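Exo-alpha-sialidase (Clostridium perfringens, PDB 2V72) probably helps a large sialidase toxin hold on to glycans, this part being a family 32 carbohydrate-binding module that binds galactose. Local coordinates at residues 84-89 against 122-127. Numbering follows the deposited sequence.
Sequences YEIHAI and IKITAI
In I86, CG2 stands anti to the backbone N and CG1 anti to the carbonyl carbon (chi1 -56°), which sets CG2 against I122 and CG1 against I124; CG2 also comes near I124 CD1. I86 CG2 meets I122 CG2 at 3.6 Å. I86 CG1 lies 3.8 Å from I124 CD1, a methyl that a chi2 of -54° folds back toward I86. I86 lies side by side with I122 and with I124, and all three point to the same buried face. On the opposite face of the sheet, T125 OG1 reaches a water. T125 OG1 and H87 ND1 each bond this water at 2.6 Å. The water also donates to K123 O, 2.9 Å away, and lies in the plane of the H87 ring, at its edge. K123 O thus takes two hydrogen bonds, from the water and from H87 N. The backbones pair antiparallel. E85 with T125 and H87 with K123 are hydrogen-bonded pairs, with two N-H to O bonds each. T125 N to E85 O is 3.0 Å and almost straight at 176°. I86 and I124 form the non-hydrogen-bonded pair between them. At the end of the contact the chain turns a corner at I127, and I127 CD1 packs 3.9 Å from E85 CG. This pairing joins the central strand 121-129 and its neighbour 84-90 in the five-stranded antiparallel sheet of an F5/8 type C beta-sandwich. Strand 93-101 flanks 84-90, and strand 53-59 flanks 121-129. On the buried face, I122 touches V141 and I124 touches L139, both on strand 135-142 of the other sheet.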
# COMPACT_ATOMS: atom_id res chain seq x y z
N TYR A 84 -9.39 0.15 5.41
CA TYR A 84 -8.09 0.80 5.26
C TYR A 84 -8.08 2.28 5.68
O TYR A 84 -9.14 2.91 5.83
CB TYR A 84 -7.61 0.68 3.80
CG TYR A 84 -8.44 1.48 2.81
CD1 TYR A 84 -8.09 2.79 2.48
CD2 TYR A 84 -9.59 0.94 2.24
CE1 TYR A 84 -8.87 3.54 1.59
CE2 TYR A 84 -10.37 1.66 1.35
CZ TYR A 84 -10.00 2.96 1.03
OH TYR A 84 -10.78 3.67 0.15
N GLU A 85 -6.88 2.80 5.87
CA GLU A 85 -6.61 4.23 6.01
C GLU A 85 -5.39 4.54 5.17
O GLU A 85 -4.50 3.70 5.04
CB GLU A 85 -6.29 4.61 7.45
CG GLU A 85 -7.47 4.73 8.41
CD GLU A 85 -7.01 5.03 9.84
OE1 GLU A 85 -5.78 5.03 10.09
OE2 GLU A 85 -7.87 5.25 10.72
N ILE A 86 -5.34 5.74 4.60
CA ILE A 86 -4.16 6.21 3.89
C ILE A 86 -3.72 7.56 4.47
O ILE A 86 -4.51 8.50 4.56
CB ILE A 86 -4.40 6.31 2.36
CG1 ILE A 86 -4.88 4.96 1.78
CG2 ILE A 86 -3.15 6.82 1.63
CD1 ILE A 86 -4.94 4.89 0.26
N HIS A 87 -2.46 7.63 4.90
CA HIS A 87 -1.87 8.86 5.43
C HIS A 87 -0.74 9.27 4.52
O HIS A 87 -0.06 8.42 3.95
CB HIS A 87 -1.29 8.66 6.83
CG HIS A 87 -2.30 8.34 7.88
ND1 HIS A 87 -2.87 7.09 8.00
CD2 HIS A 87 -2.82 9.08 8.89
CE1 HIS A 87 -3.70 7.08 9.03
NE2 HIS A 87 -3.69 8.28 9.58
N ALA A 88 -0.54 10.58 4.39
CA ALA A 88 0.58 11.12 3.63
C ALA A 88 1.53 11.85 4.57
O ALA A 88 1.10 12.46 5.55
CB ALA A 88 0.08 12.05 2.53
N ILE A 89 2.82 11.79 4.26
CA ILE A 89 3.82 12.49 5.06
C ILE A 89 4.46 13.57 4.19
O ILE A 89 5.05 13.28 3.15
CB ILE A 89 4.90 11.51 5.64
CG1 ILE A 89 4.27 10.51 6.62
CG2 ILE A 89 6.02 12.28 6.35
CD1 ILE A 89 3.79 9.21 5.99
N ILE A 122 3.89 7.70 1.69
CA ILE A 122 2.50 7.26 1.87
C ILE A 122 2.44 6.01 2.73
O ILE A 122 3.30 5.14 2.64
CB ILE A 122 1.82 6.95 0.51
CG1 ILE A 122 1.90 8.16 -0.42
CG2 ILE A 122 0.35 6.56 0.72
CD1 ILE A 122 1.69 7.81 -1.86
N LYS A 123 1.41 5.93 3.57
CA LYS A 123 1.24 4.80 4.47
C LYS A 123 -0.13 4.18 4.28
O LYS A 123 -1.16 4.83 4.48
CB LYS A 123 1.42 5.27 5.91
CG LYS A 123 1.57 4.17 6.94
CD LYS A 123 1.38 4.77 8.33
CE LYS A 123 2.07 3.94 9.40
NZ LYS A 123 1.93 4.58 10.74
N ILE A 124 -0.14 2.91 3.89
CA ILE A 124 -1.39 2.15 3.81
C ILE A 124 -1.53 1.29 5.05
O ILE A 124 -0.71 0.40 5.30
CB ILE A 124 -1.45 1.24 2.55
CG1 ILE A 124 -0.94 1.96 1.29
CG2 ILE A 124 -2.87 0.65 2.38
CD1 ILE A 124 -1.61 3.30 0.99
N THR A 125 -2.58 1.56 5.83
CA THR A 125 -2.87 0.81 7.04
C THR A 125 -4.04 -0.13 6.79
O THR A 125 -5.10 0.29 6.33
CB THR A 125 -3.19 1.76 8.23
OG1 THR A 125 -2.04 2.57 8.51
CG2 THR A 125 -3.57 0.98 9.49
N ALA A 126 -3.82 -1.41 7.08
CA ALA A 126 -4.85 -2.43 6.97
C ALA A 126 -5.51 -2.64 8.32
O ALA A 126 -4.92 -3.23 9.23
CB ALA A 126 -4.25 -3.71 6.45
N ILE A 127 -6.74 -2.15 8.46
CA ILE A 127 -7.52 -2.31 9.69
C ILE A 127 -8.14 -3.70 9.76
O ILE A 127 -8.13 -4.35 10.81
CB ILE A 127 -8.62 -1.24 9.82
CG1 ILE A 127 -8.02 0.17 9.75
CG2 ILE A 127 -9.44 -1.44 11.10
CD1 ILE A 127 -9.03 1.27 9.47
O HOH W 1 -2.29 4.72 7.15